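Local coordinates for protein D-threo-3-hydroxyaspartate dehydratase (Delftia, PDB 3WQD) that uses pyridoxal 5'-phosphate and a divalent metal ion to deaminate D-threo-3-hydroxyaspartate to oxaloacetate and ammonium, at residues Pro50-Ser55 and Ser70-Ser75. Residues are numbered along the deposited sequence; the frame is centred on the assembly and turned at random.
With PLP (pyridoxal-5'-phosphate), chain G; 999 ((3S)-3-hydroxy-D-aspartic acid), chain J.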
loop_
_atom_site.group_PDB
_atom_site.type_symbol
_atom_site.label_atom_id
_atom_site.label_comp_id
_atom_site.label_asym_id
_atom_site.label_seq_id
_atom_site.Cartn_x
_atom_site.Cartn_y
_atom_site.Cartn_z
ATOM N N PRO B 50 -13.196 3.832 -19.070
ATOM C CA PRO B 50 -12.693 3.026 -17.935
ATOM C C PRO B 50 -11.835 3.900 -17.037
ATOM O O PRO B 50 -11.082 4.836 -17.492
ATOM C CB PRO B 50 -11.791 1.955 -18.650
ATOM C CG PRO B 50 -11.508 2.522 -20.054
ATOM C CD PRO B 50 -12.769 3.367 -20.424
ATOM N N HIS B 51 -11.908 3.554 -15.781
ATOM C CA HIS B 51 -11.063 4.242 -14.780
ATOM C C HIS B 51 -9.768 3.480 -14.631
ATOM O O HIS B 51 -9.769 2.353 -14.097
ATOM C CB HIS B 51 -11.795 4.383 -13.390
ATOM C CG HIS B 51 -11.225 5.521 -12.645
ATOM N ND1 HIS B 51 -9.864 5.765 -12.617
ATOM C CD2 HIS B 51 -11.851 6.575 -11.932
ATOM C CE1 HIS B 51 -9.663 6.948 -11.950
ATOM N NE2 HIS B 51 -10.884 7.391 -11.509
ATOM N N VAL B 52 -8.679 4.015 -15.152
ATOM C CA VAL B 52 -7.412 3.296 -15.204
ATOM C C VAL B 52 -6.686 3.365 -13.865
ATOM O O VAL B 52 -5.623 2.763 -13.740
ATOM C CB VAL B 52 -6.495 3.822 -16.384
ATOM C CG1 VAL B 52 -7.230 3.541 -17.694
ATOM C CG2 VAL B 52 -6.100 5.280 -16.232
ATOM N N LYS B 53 -7.234 3.997 -12.834
ATOM C CA LYS B 53 -6.488 4.045 -11.569
ATOM C C LYS B 53 -6.361 2.658 -10.942
ATOM O O LYS B 53 -5.489 2.428 -10.076
ATOM C CB LYS B 53 -7.162 4.955 -10.533
ATOM C CG LYS B 53 -8.452 4.361 -9.938
ATOM C CD LYS B 53 -9.124 5.339 -8.907
ATOM C CE LYS B 53 -10.527 4.894 -8.441
ATOM N NZ LYS B 53 -10.590 3.481 -8.219
ATOM N N THR B 54 -7.164 1.661 -11.376
ATOM C CA THR B 54 -7.070 0.279 -10.825
ATOM C C THR B 54 -5.713 -0.349 -11.280
ATOM O O THR B 54 -5.086 -1.053 -10.447
ATOM C CB THR B 54 -8.244 -0.580 -11.344
ATOM O OG1 THR B 54 -9.426 -0.060 -10.694
ATOM C CG2 THR B 54 -8.087 -2.010 -10.980
ATOM N N SER B 55 -5.322 -0.165 -12.562
ATOM C CA SER B 55 -4.098 -0.852 -13.085
ATOM C C SER B 55 -2.962 0.131 -13.276
ATOM O O SER B 55 -1.792 -0.278 -13.158
ATOM C CB SER B 55 -4.396 -1.563 -14.439
ATOM O OG SER B 55 -4.505 -0.580 -15.500
ATOM N N SER B 70 -14.053 4.468 -24.806
ATOM C CA SER B 70 -13.948 5.827 -25.372
ATOM C C SER B 70 -13.289 6.664 -24.261
ATOM O O SER B 70 -13.992 7.128 -23.282
ATOM C CB SER B 70 -15.393 6.383 -25.559
ATOM O OG SER B 70 -16.069 5.578 -26.457
ATOM N N GLY B 71 -11.998 6.963 -24.434
ATOM C CA GLY B 71 -11.317 7.808 -23.444
ATOM C C GLY B 71 -11.038 7.003 -22.154
ATOM O O GLY B 71 -11.406 5.802 -22.022
ATOM N N ILE B 72 -10.486 7.706 -21.151
ATOM C CA ILE B 72 -10.213 7.092 -19.889
ATOM C C ILE B 72 -10.564 8.111 -18.776
ATOM O O ILE B 72 -10.614 9.342 -19.039
ATOM C CB ILE B 72 -8.703 6.704 -19.705
ATOM C CG1 ILE B 72 -7.756 7.917 -19.796
ATOM C CG2 ILE B 72 -8.346 5.573 -20.709
ATOM C CD1 ILE B 72 -6.250 7.586 -19.559
ATOM N N THR B 73 -10.662 7.591 -17.561
ATOM C CA THR B 73 -10.742 8.409 -16.354
ATOM C C THR B 73 -9.436 8.146 -15.586
ATOM O O THR B 73 -8.956 6.974 -15.533
ATOM C CB THR B 73 -11.907 7.966 -15.434
ATOM O OG1 THR B 73 -13.102 7.846 -16.238
ATOM C CG2 THR B 73 -12.147 8.975 -14.338
ATOM N N VAL B 74 -8.840 9.205 -15.029
ATOM C CA VAL B 74 -7.604 9.080 -14.222
ATOM C C VAL B 74 -7.822 9.719 -12.847
ATOM O O VAL B 74 -8.699 10.611 -12.690
ATOM C CB VAL B 74 -6.381 9.747 -14.891
ATOM C CG1 VAL B 74 -6.094 9.037 -16.243
ATOM C CG2 VAL B 74 -6.558 11.230 -15.100
ATOM N N SER B 75 -7.057 9.237 -11.869
ATOM C CA SER B 75 -7.158 9.728 -10.492
ATOM C C SER B 75 -6.056 10.715 -10.083
ATOM O O SER B 75 -6.110 11.245 -8.966
ATOM C CB SER B 75 -7.199 8.575 -9.470
ATOM O OG SER B 75 -5.891 7.988 -9.353
HETATM N N1 PLP G . -15.326 7.223 -10.977
HETATM C C2 PLP G . -14.790 7.804 -9.889
HETATM C C2A PLP G . -14.840 9.284 -9.690
HETATM C C3 PLP G . -14.274 6.978 -8.824
HETATM O O3 PLP G . -13.754 7.536 -7.736
HETATM C C4 PLP G . -14.240 5.540 -9.046
HETATM C C4A PLP G . -13.740 4.648 -8.035
HETATM C C5 PLP G . -14.752 5.065 -10.320
HETATM C C6 PLP G . -15.351 5.934 -11.249
HETATM C C5A PLP G . -14.668 3.574 -10.623
HETATM O O4P PLP G . -15.397 2.790 -9.691
HETATM P P PLP G . -15.083 1.202 -9.726
HETATM O O1P PLP G . -15.397 0.760 -11.136
HETATM O O2P PLP G . -16.085 0.702 -8.713
HETATM O O3P PLP G . -13.681 1.039 -9.376
HETATM O OD2 999 J . -13.876 2.437 -2.978
HETATM C CG 999 J . -13.442 2.384 -4.172
HETATM O OD1 999 J . -12.618 1.486 -4.540
HETATM C CB 999 J . -13.942 3.417 -5.188
HETATM O OB 999 J . -14.916 4.306 -4.492
HETATM C CA 999 J . -12.833 4.253 -5.778
HETATM N N 999 J . -13.397 5.167 -6.780
HETATM C C 999 J . -12.068 4.999 -4.769
HETATM O OXT 999 J . -11.287 4.458 -4.010
HETATM O O 999 J . -12.215 6.262 -4.812
#
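His-51 and Thr-73 form a single parallel beta bridge, their CA atoms 4.5 Å apart, closed by two hydrogen bonds: Thr-73 N gives one to Pro-50 O at 2.8 Å, and Val-52 N gives the other to Thr-73 O with an N-H...O angle of 158°. Pro-50 has no amide hydrogen to satisfy, which suits a place where its CD rests against Gly-71 O. With CG anti to the backbone N (chi1 -156°), the His-51 imidazole reaches across the bridge, and CG2 of Thr-73 sits over one face in a CH-pi contact, 3.7 Å from the ring centroid. CD of Lys-53 covers the opposite face. Lys-53 N donates to His-51 ND1 from 18° outside the ring plane, which fixes the ring's rotation, while His-51 CD2 meets PLP C6 at 3.6 Å. Replacing His-51 with an alanine would probably open a gap between the Thr-73 methyl and Lys-53 CD and leave Lys-53 N without its acceptor. Threonine serves doubly: its methyl meets the ring while OG1 bonds to Arg-49 O. Lys-53, inferred to hold the cofactor as a Schiff base in the resting enzyme, is displaced here by the hydroxyaspartate N, bonded to PLP C4A. Its CB lies 3.5 Å from Ser-75 OG, and its extended chain carries CE to 3.3 Å from that ligand N. Ser-75, small enough for that lysine to pass, hydrogen-bonds Glu-79. Away from the cofactor, the branched Val-52 puts CG1 on Ile-72 CG2 and CG2 on Val-74 CG1, both at 3.8 Å. These parts belong to the alanine racemase-like TIM barrel: strand 72-74 pairs with strand 90-93, His-51 shares a backbone bond with Ala-245, and helices 58-67 and 77-85 cover Val-52 through Ala-61 and Phe-83.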